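Local coordinates for CTD kinase subunit gamma (Schizosaccharomyces pombe, PDB 5CE7), which is the gamma subunit, here its N-terminal CTD-interacting domain, of a CTD kinase complex that probably hyperphosphorylates the C-terminal repeats of the largest RNA polymerase II subunit, at residues Glu5-Leu13 / Ile25-Lys33; Ile88-Gly99 / Asp129-Ala140. All coordinates share one frame; numbering follows the deposited sequence.

Both contacts belong to one all-helical domain, the noncanonical CTD-interacting domain of Ctk3, and they lie on opposite sides of its centre. Their own centres are about 28 Å apart, and the nearest atoms remain about 12 Å from each other. Contact 1 closes first along the chain, pairing helix 3-14 with helix 25-33; contact 2 follows, setting helix 88-95 and the loop after it against the C-terminal helix 124-139. Helices 38-51 and 54-73 run between them and touch side chains of both. The contacts thus join the first and the last helix to their neighbours on opposite sides of the fold, a right-handed superhelix.

Contact 1: Glu5-Leu13 / Ile25-Lys33; sequences EGRMTFLQL and IKPAQFAIK
Phe-30 of helix 25-33 reaches into helix 3-14 as a knob into the hole formed by Gly-6, Thr-9, Phe-10 and Leu-13, and no hydrogen bond spans the contact. The axes of segments 5-13 and 25-33 are nearly antiparallel, at 161°, and approach to 9.6 Å. Because CG of Phe-30 is anti to its backbone N (chi1 -175°), the ring extends across the gap. Its far end meets Thr-9, whose methyl CG2 lies 3.7 Å from Phe-30 CE1, while Leu-13 CD2 rests 3.8 Å from Phe-30 CB at the root of the ring. Phe-10 crosses the ring at a slant, its CD1 3.8 Å from Phe-30 CD2.

Further apolar packing widens the interface. Phe-10 CE1 approaches the methyl CB of Ala-31 at 3.9 Å, and the CB atoms of Leu-13 and Pro-27 are 4.1 Å apart.

Polar backbone atoms also border the aromatic groups. The carbonyl O of Pro-27 lies in the plane of the Phe-10 ring, at its edge, 3.3 Å from CE1. Gly-6 O comes within 3.5 Å of Phe-30 CE2.

Phe-10 also packs on Leu-41 and Cys-44 of helix 38-51, and Pro-27 on Phe-63 of helix 54-73. The arrangement is an antiparallel helix pair with knob-into-hole packing, opening the right-handed superhelix of this CTD-interacting domain.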
loop_
_atom_site.group_PDB
_atom_site.type_symbol
_atom_site.label_atom_id
_atom_site.label_comp_id
_atom_site.label_asym_id
_atom_site.label_seq_id
_atom_site.Cartn_x
_atom_site.Cartn_y
_atom_site.Cartn_z
ATOM N N GLU A 5 -11.912 -18.156 2.162
ATOM C CA GLU A 5 -12.992 -17.186 1.993
ATOM C C GLU A 5 -12.484 -15.754 2.208
ATOM O O GLU A 5 -12.888 -14.819 1.505
ATOM C CB GLU A 5 -14.156 -17.472 2.951
ATOM C CG GLU A 5 -15.359 -16.556 2.674
ATOM C CD GLU A 5 -16.530 -16.740 3.638
ATOM O OE1 GLU A 5 -17.480 -15.928 3.576
ATOM O OE2 GLU A 5 -16.508 -17.683 4.456
ATOM N N GLY A 6 -11.594 -15.590 3.179
ATOM C CA GLY A 6 -10.975 -14.301 3.435
ATOM C C GLY A 6 -10.262 -13.745 2.210
ATOM O O GLY A 6 -10.473 -12.592 1.824
ATOM N N ARG A 7 -9.405 -14.565 1.603
ATOM C CA ARG A 7 -8.665 -14.173 0.411
ATOM C C ARG A 7 -9.613 -13.875 -0.754
ATOM O O ARG A 7 -9.456 -12.871 -1.439
ATOM C CB ARG A 7 -7.661 -15.270 -0.001
ATOM C CG ARG A 7 -6.504 -15.474 0.984
ATOM C CD ARG A 7 -5.400 -16.375 0.417
ATOM N NE ARG A 7 -5.864 -17.727 0.117
ATOM C CZ ARG A 7 -5.880 -18.730 0.991
ATOM N NH1 ARG A 7 -5.423 -18.551 2.220
ATOM N NH2 ARG A 7 -6.333 -19.923 0.625
HETATM N N MSE A 8 -10.586 -14.755 -0.982
HETATM C CA MSE A 8 -11.529 -14.595 -2.095
HETATM C C MSE A 8 -12.310 -13.277 -2.009
HETATM O O MSE A 8 -12.378 -12.502 -2.977
HETATM C CB MSE A 8 -12.522 -15.767 -2.144
HETATM C CG MSE A 8 -13.461 -15.689 -3.350
HETATM SE SE MSE A 8 -12.473 -15.745 -5.045
HETATM C CE MSE A 8 -11.928 -17.601 -4.923
ATOM N N THR A 9 -12.907 -13.041 -0.850
ATOM C CA THR A 9 -13.645 -11.811 -0.597
ATOM C C THR A 9 -12.749 -10.575 -0.684
ATOM O O THR A 9 -13.114 -9.570 -1.312
ATOM C CB THR A 9 -14.347 -11.863 0.770
ATOM O OG1 THR A 9 -15.212 -13.004 0.810
ATOM C CG2 THR A 9 -15.187 -10.598 0.998
ATOM N N PHE A 10 -11.576 -10.641 -0.059
ATOM C CA PHE A 10 -10.659 -9.500 -0.075
ATOM C C PHE A 10 -10.218 -9.148 -1.497
ATOM O O PHE A 10 -10.180 -7.974 -1.868
ATOM C CB PHE A 10 -9.456 -9.748 0.848
ATOM C CG PHE A 10 -8.568 -8.547 1.048
ATOM C CD1 PHE A 10 -9.072 -7.368 1.602
ATOM C CD2 PHE A 10 -7.215 -8.602 0.717
ATOM C CE1 PHE A 10 -8.247 -6.265 1.807
ATOM C CE2 PHE A 10 -6.388 -7.498 0.919
ATOM C CZ PHE A 10 -6.900 -6.336 1.464
ATOM N N LEU A 11 -9.905 -10.158 -2.299
ATOM C CA LEU A 11 -9.529 -9.925 -3.693
ATOM C C LEU A 11 -10.651 -9.214 -4.476
ATOM O O LEU A 11 -10.384 -8.312 -5.271
ATOM C CB LEU A 11 -9.102 -11.239 -4.388
ATOM C CG LEU A 11 -7.690 -11.772 -4.078
ATOM C CD1 LEU A 11 -7.481 -13.171 -4.668
ATOM C CD2 LEU A 11 -6.605 -10.785 -4.594
ATOM N N GLN A 12 -11.900 -9.621 -4.248
ATOM C CA GLN A 12 -13.051 -8.957 -4.867
ATOM C C GLN A 12 -13.160 -7.499 -4.420
ATOM O O GLN A 12 -13.371 -6.602 -5.233
ATOM C CB GLN A 12 -14.345 -9.718 -4.562
ATOM C CG GLN A 12 -14.411 -11.102 -5.210
ATOM C CD GLN A 12 -15.683 -11.844 -4.850
ATOM O OE1 GLN A 12 -16.773 -11.482 -5.287
ATOM N NE2 GLN A 12 -15.548 -12.883 -4.041
ATOM N N LEU A 13 -13.005 -7.256 -3.123
ATOM C CA LEU A 13 -12.975 -5.890 -2.609
ATOM C C LEU A 13 -11.843 -5.053 -3.231
ATOM O O LEU A 13 -12.048 -3.893 -3.602
ATOM C CB LEU A 13 -12.845 -5.918 -1.084
ATOM C CG LEU A 13 -14.104 -5.680 -0.245
ATOM C CD1 LEU A 13 -15.384 -5.830 -1.037
ATOM C CD2 LEU A 13 -14.105 -6.558 1.005
ATOM N N ILE A 25 -12.090 2.392 1.618
ATOM C CA ILE A 25 -12.565 2.204 2.979
ATOM C C ILE A 25 -13.031 0.778 3.269
ATOM O O ILE A 25 -12.635 0.185 4.270
ATOM C CB ILE A 25 -13.706 3.184 3.323
ATOM C CG1 ILE A 25 -13.194 4.623 3.302
ATOM C CG2 ILE A 25 -14.292 2.862 4.687
ATOM C CD1 ILE A 25 -11.957 4.840 4.149
ATOM N N LYS A 26 -13.888 0.238 2.417
ATOM C CA LYS A 26 -14.428 -1.099 2.661
ATOM C C LYS A 26 -13.361 -2.203 2.668
ATOM O O LYS A 26 -13.387 -3.087 3.527
ATOM C CB LYS A 26 -15.528 -1.436 1.651
ATOM C CG LYS A 26 -16.731 -2.109 2.282
ATOM C CD LYS A 26 -17.578 -2.853 1.258
ATOM C CE LYS A 26 -18.371 -3.971 1.944
ATOM N NZ LYS A 26 -19.054 -4.882 0.979
ATOM N N PRO A 27 -12.421 -2.175 1.703
ATOM C CA PRO A 27 -11.365 -3.204 1.767
ATOM C C PRO A 27 -10.493 -3.047 3.013
ATOM O O PRO A 27 -10.023 -4.044 3.547
ATOM C CB PRO A 27 -10.513 -2.944 0.513
ATOM C CG PRO A 27 -11.311 -2.051 -0.362
ATOM C CD PRO A 27 -12.415 -1.413 0.441
ATOM N N ALA A 28 -10.283 -1.811 3.467
ATOM C CA ALA A 28 -9.493 -1.567 4.670
ATOM C C ALA A 28 -10.194 -2.068 5.928
ATOM O O ALA A 28 -9.554 -2.650 6.810
ATOM C CB ALA A 28 -9.159 -0.075 4.803
ATOM N N GLN A 29 -11.501 -1.837 6.018
ATOM C CA GLN A 29 -12.290 -2.320 7.157
ATOM C C GLN A 29 -12.314 -3.849 7.230
ATOM O O GLN A 29 -12.224 -4.434 8.321
ATOM C CB GLN A 29 -13.724 -1.773 7.117
ATOM C CG GLN A 29 -13.818 -0.288 7.455
ATOM C CD GLN A 29 -15.199 0.297 7.217
ATOM O OE1 GLN A 29 -15.927 -0.140 6.324
ATOM N NE2 GLN A 29 -15.562 1.297 8.014
ATOM N N PHE A 30 -12.451 -4.487 6.071
ATOM C CA PHE A 30 -12.399 -5.949 5.978
ATOM C C PHE A 30 -11.054 -6.497 6.454
ATOM O O PHE A 30 -11.007 -7.445 7.234
ATOM C CB PHE A 30 -12.649 -6.414 4.539
ATOM C CG PHE A 30 -12.723 -7.911 4.389
ATOM C CD1 PHE A 30 -13.932 -8.576 4.532
ATOM C CD2 PHE A 30 -11.584 -8.652 4.101
ATOM C CE1 PHE A 30 -14.003 -9.964 4.394
ATOM C CE2 PHE A 30 -11.645 -10.033 3.968
ATOM C CZ PHE A 30 -12.857 -10.685 4.111
ATOM N N ALA A 31 -9.964 -5.918 5.958
ATOM C CA ALA A 31 -8.626 -6.367 6.318
ATOM C C ALA A 31 -8.410 -6.307 7.820
ATOM O O ALA A 31 -7.726 -7.165 8.391
ATOM C CB ALA A 31 -7.556 -5.533 5.594
ATOM N N ILE A 32 -8.999 -5.293 8.450
ATOM C CA ILE A 32 -8.827 -5.050 9.883
ATOM C C ILE A 32 -9.745 -5.950 10.691
ATOM O O ILE A 32 -9.351 -6.498 11.722
ATOM C CB ILE A 32 -9.084 -3.560 10.241
ATOM C CG1 ILE A 32 -7.922 -2.697 9.735
ATOM C CG2 ILE A 32 -9.273 -3.390 11.743
ATOM C CD1 ILE A 32 -8.235 -1.229 9.620
ATOM N N LYS A 33 -10.967 -6.116 10.206
ATOM C CA LYS A 33 -11.925 -7.018 10.843
ATOM C C LYS A 33 -11.376 -8.439 10.900
ATOM O O LYS A 33 -11.690 -9.206 11.813
ATOM C CB LYS A 33 -13.242 -6.985 10.079
ATOM C CG LYS A 33 -14.265 -8.046 10.481
ATOM C CD LYS A 33 -14.830 -7.816 11.878
ATOM C CE LYS A 33 -15.853 -8.901 12.236
ATOM N NZ LYS A 33 -16.319 -8.835 13.654
#

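Contact 2: Ile88-Gly99 / Asp129-Ala140; sequences ICKLVQNVAPIG and DAMATVEAHEQA
Helices 88-95 and 129-139 run nearly parallel, their axes 15° apart and 9.4 Å at closest approach, until Ala-96 leaves helical geometry and residues 96-99 pass alongside the end of the C-terminal helix.

Val-92 makes much of the helix-to-helix packing. Its CG1 meets Thr-133 CG2 at 3.6 Å and also touches Val-134 CG2, while its other methyl, CG2, faces Ala-130 CB at 4.0 Å. Cys-89 adds its SG, 3.9 Å from Asp-129 CB and against Ala-130. Thr-133 OG1 donates to Asp-129 O one turn back, consistent with Thr-133 CG2 being held towards Val-92.

His-137 joins the helix to the loop. With CG anti to its carbonyl carbon (chi1 -67°), the ring lies between Thr-133 CG2 over one face, toward its rim, and the backbone N of Ile-98 over the centre of the other. ND1 donates to a lone pair of Ala-96 O at 2.6 Å, a short bond with an N-H...O angle of 153° and the acceptor close to the ring plane; bond and face contacts together fix the ring's rotation. With an alanine here, Ala-96 O would probably lose this donor and a gap open between Thr-133 and the backbone at Ile-98.

Beyond it, Gly-99 N donates to Ala-140 O (2.9 Å) of the carboxylate that ends this construct, and Ile-98 CD1 packs on Ala-140 CB at 3.7 Å.

In the surrounding all-helical fold, Val-134 also packs on Ala-106 and Val-109 of helix 100-118, whereas Val-92 reaches Met-61 of helix 54-73.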
loop_
_atom_site.group_PDB
_atom_site.type_symbol
_atom_site.label_atom_id
_atom_site.label_comp_id
_atom_site.label_asym_id
_atom_site.label_seq_id
_atom_site.Cartn_x
_atom_site.Cartn_y
_atom_site.Cartn_z
ATOM N N ILE A 88 8.447 -0.919 2.506
ATOM C CA ILE A 88 8.162 0.369 1.852
ATOM C C ILE A 88 8.965 0.614 0.575
ATOM O O ILE A 88 8.426 1.109 -0.414
ATOM C CB ILE A 88 8.282 1.590 2.814
ATOM C CG1 ILE A 88 7.743 2.866 2.143
ATOM C CG2 ILE A 88 9.727 1.799 3.269
ATOM C CD1 ILE A 88 6.268 2.786 1.711
ATOM N N CYS A 89 10.244 0.262 0.577
ATOM C CA CYS A 89 11.050 0.479 -0.619
ATOM C C CYS A 89 10.684 -0.507 -1.731
ATOM O O CYS A 89 10.723 -0.156 -2.909
ATOM C CB CYS A 89 12.554 0.460 -0.304
ATOM S SG CYS A 89 13.108 1.934 0.619
ATOM N N LYS A 90 10.312 -1.730 -1.365
ATOM C CA LYS A 90 9.790 -2.671 -2.358
ATOM C C LYS A 90 8.520 -2.122 -3.002
ATOM O O LYS A 90 8.332 -2.200 -4.221
ATOM C CB LYS A 90 9.507 -4.035 -1.717
ATOM C CG LYS A 90 10.762 -4.770 -1.264
ATOM C CD LYS A 90 10.435 -6.157 -0.709
ATOM C CE LYS A 90 11.705 -6.966 -0.438
ATOM N NZ LYS A 90 11.403 -8.309 0.165
ATOM N N LEU A 91 7.642 -1.570 -2.169
ATOM C CA LEU A 91 6.403 -0.994 -2.653
ATOM C C LEU A 91 6.714 0.109 -3.657
ATOM O O LEU A 91 6.111 0.166 -4.725
ATOM C CB LEU A 91 5.563 -0.460 -1.493
ATOM C CG LEU A 91 5.028 -1.595 -0.599
ATOM C CD1 LEU A 91 4.501 -1.104 0.755
ATOM C CD2 LEU A 91 3.947 -2.370 -1.349
ATOM N N VAL A 92 7.658 0.984 -3.316
ATOM C CA VAL A 92 8.049 2.057 -4.227
ATOM C C VAL A 92 8.596 1.513 -5.549
ATOM O O VAL A 92 8.296 2.031 -6.628
ATOM C CB VAL A 92 9.084 3.021 -3.571
ATOM C CG1 VAL A 92 9.668 3.956 -4.615
ATOM C CG2 VAL A 92 8.442 3.808 -2.432
ATOM N N GLN A 93 9.421 0.477 -5.462
ATOM C CA GLN A 93 10.030 -0.120 -6.651
ATOM C C GLN A 93 8.969 -0.671 -7.606
ATOM O O GLN A 93 9.117 -0.617 -8.825
ATOM C CB GLN A 93 10.987 -1.244 -6.239
ATOM C CG GLN A 93 11.427 -2.136 -7.391
ATOM C CD GLN A 93 11.671 -3.575 -6.963
ATOM O OE1 GLN A 93 12.073 -3.842 -5.826
ATOM N NE2 GLN A 93 11.417 -4.513 -7.873
ATOM N N ASN A 94 7.903 -1.216 -7.036
ATOM C CA ASN A 94 6.804 -1.770 -7.820
ATOM C C ASN A 94 5.947 -0.672 -8.465
ATOM O O ASN A 94 5.620 -0.744 -9.646
ATOM C CB ASN A 94 5.935 -2.674 -6.939
ATOM C CG ASN A 94 4.700 -3.176 -7.666
ATOM O OD1 ASN A 94 3.675 -2.506 -7.700
ATOM N ND2 ASN A 94 4.810 -4.347 -8.273
ATOM N N VAL A 95 5.600 0.353 -7.691
ATOM C CA VAL A 95 4.696 1.398 -8.180
ATOM C C VAL A 95 5.398 2.433 -9.080
ATOM O O VAL A 95 4.839 2.881 -10.091
ATOM C CB VAL A 95 3.970 2.090 -7.005
ATOM C CG1 VAL A 95 2.973 3.157 -7.507
ATOM C CG2 VAL A 95 3.261 1.044 -6.152
ATOM N N ALA A 96 6.630 2.782 -8.715
ATOM C CA ALA A 96 7.422 3.769 -9.437
ATOM C C ALA A 96 8.787 3.198 -9.802
ATOM O O ALA A 96 9.807 3.607 -9.239
ATOM C CB ALA A 96 7.599 5.020 -8.589
ATOM N N PRO A 97 8.815 2.245 -10.746
ATOM C CA PRO A 97 10.076 1.603 -11.146
ATOM C C PRO A 97 10.951 2.504 -12.020
ATOM O O PRO A 97 10.515 3.583 -12.427
ATOM C CB PRO A 97 9.597 0.400 -11.967
ATOM C CG PRO A 97 8.300 0.873 -12.565
ATOM C CD PRO A 97 7.659 1.682 -11.466
ATOM N N ILE A 98 12.167 2.052 -12.317
ATOM C CA ILE A 98 13.017 2.728 -13.288
ATOM C C ILE A 98 12.271 2.818 -14.620
ATOM O O ILE A 98 11.466 1.949 -14.949
ATOM C CB ILE A 98 14.359 1.970 -13.489
ATOM C CG1 ILE A 98 15.342 2.800 -14.317
ATOM C CG2 ILE A 98 14.128 0.631 -14.164
ATOM C CD1 ILE A 98 15.954 3.941 -13.581
ATOM N N GLY A 99 12.523 3.879 -15.379
ATOM C CA GLY A 99 11.825 4.087 -16.632
ATOM C C GLY A 99 10.741 5.142 -16.511
ATOM O O GLY A 99 10.655 5.843 -15.511
ATOM N N ASP A 129 15.305 7.006 2.188
ATOM C CA ASP A 129 15.600 5.954 1.214
ATOM C C ASP A 129 14.532 5.864 0.120
ATOM O O ASP A 129 14.846 5.779 -1.064
ATOM C CB ASP A 129 15.731 4.585 1.900
ATOM C CG ASP A 129 17.118 4.356 2.513
ATOM O OD1 ASP A 129 18.029 5.184 2.298
ATOM O OD2 ASP A 129 17.294 3.335 3.204
ATOM N N ALA A 130 13.270 5.855 0.524
ATOM C CA ALA A 130 12.166 5.709 -0.423
ATOM C C ALA A 130 12.046 6.934 -1.331
ATOM O O ALA A 130 11.795 6.813 -2.533
ATOM C CB ALA A 130 10.864 5.461 0.328
HETATM N N MSE A 131 12.232 8.116 -0.755
HETATM C CA MSE A 131 12.225 9.359 -1.534
HETATM C C MSE A 131 13.378 9.403 -2.540
HETATM O O MSE A 131 13.215 9.892 -3.667
HETATM C CB MSE A 131 12.256 10.586 -0.614
HETATM C CG MSE A 131 10.952 10.808 0.157
HETATM SE SE MSE A 131 9.449 11.330 -1.002
HETATM C CE MSE A 131 10.071 13.150 -1.409
ATOM N N ALA A 132 14.542 8.890 -2.146
ATOM C CA ALA A 132 15.675 8.832 -3.082
ATOM C C ALA A 132 15.389 7.855 -4.231
ATOM O O ALA A 132 15.833 8.055 -5.357
ATOM C CB ALA A 132 16.968 8.452 -2.361
ATOM N N THR A 133 14.652 6.793 -3.935
ATOM C CA THR A 133 14.271 5.835 -4.961
ATOM C C THR A 133 13.351 6.485 -5.985
ATOM O O THR A 133 13.562 6.353 -7.184
ATOM C CB THR A 133 13.575 4.598 -4.355
ATOM O OG1 THR A 133 14.476 3.954 -3.448
ATOM C CG2 THR A 133 13.184 3.615 -5.453
ATOM N N VAL A 134 12.332 7.191 -5.501
ATOM C CA VAL A 134 11.431 7.917 -6.378
ATOM C C VAL A 134 12.187 8.913 -7.264
ATOM O O VAL A 134 11.918 9.024 -8.456
ATOM C CB VAL A 134 10.331 8.661 -5.583
ATOM C CG1 VAL A 134 9.499 9.527 -6.511
ATOM C CG2 VAL A 134 9.433 7.659 -4.838
ATOM N N GLU A 135 13.127 9.647 -6.684
ATOM C CA GLU A 135 13.874 10.620 -7.464
ATOM C C GLU A 135 14.711 9.929 -8.542
ATOM O O GLU A 135 14.690 10.331 -9.702
ATOM C CB GLU A 135 14.744 11.502 -6.561
ATOM C CG GLU A 135 15.628 12.472 -7.323
ATOM C CD GLU A 135 14.832 13.486 -8.137
ATOM O OE1 GLU A 135 13.623 13.661 -7.871
ATOM O OE2 GLU A 135 15.421 14.109 -9.050
ATOM N N ALA A 136 15.432 8.876 -8.160
ATOM C CA ALA A 136 16.208 8.099 -9.131
ATOM C C ALA A 136 15.331 7.585 -10.285
ATOM O O ALA A 136 15.720 7.646 -11.448
ATOM C CB ALA A 136 16.916 6.926 -8.440
ATOM N N HIS A 137 14.143 7.097 -9.953
ATOM C CA HIS A 137 13.238 6.548 -10.966
ATOM C C HIS A 137 12.458 7.608 -11.754
ATOM O O HIS A 137 11.948 7.339 -12.850
ATOM C CB HIS A 137 12.301 5.511 -10.330
ATOM C CG HIS A 137 13.018 4.277 -9.858
ATOM N ND1 HIS A 137 12.373 3.244 -9.208
ATOM C CD2 HIS A 137 14.313 3.913 -9.953
ATOM C CE1 HIS A 137 13.248 2.290 -8.929
ATOM N NE2 HIS A 137 14.436 2.672 -9.368
ATOM N N GLU A 138 12.356 8.815 -11.209
ATOM C CA GLU A 138 11.789 9.917 -11.980
ATOM C C GLU A 138 12.805 10.373 -13.034
ATOM O O GLU A 138 12.451 10.675 -14.175
ATOM C CB GLU A 138 11.377 11.092 -11.073
ATOM C CG GLU A 138 10.972 12.353 -11.856
ATOM C CD GLU A 138 10.584 13.543 -10.973
ATOM O OE1 GLU A 138 10.377 13.378 -9.762
ATOM O OE2 GLU A 138 10.491 14.659 -11.504
ATOM N N GLN A 139 14.073 10.414 -12.654
ATOM C CA GLN A 139 15.093 10.963 -13.538
ATOM C C GLN A 139 15.525 9.991 -14.631
ATOM O O GLN A 139 15.958 10.410 -15.702
ATOM C CB GLN A 139 16.310 11.450 -12.740
ATOM C CG GLN A 139 15.988 12.476 -11.650
ATOM C CD GLN A 139 15.247 13.706 -12.166
ATOM O OE1 GLN A 139 15.223 13.980 -13.368
ATOM N NE2 GLN A 139 14.634 14.457 -11.250
ATOM N N ALA A 140 15.389 8.696 -14.369
ATOM C CA ALA A 140 15.806 7.679 -15.328
ATOM C C ALA A 140 14.781 6.547 -15.450
ATOM O O ALA A 140 13.884 6.378 -14.614
ATOM C CB ALA A 140 17.174 7.126 -14.949
ATOM O OXT ALA A 140 14.840 5.762 -16.395
HETATM O O HOH W 1 11.756 8.706 -15.727
#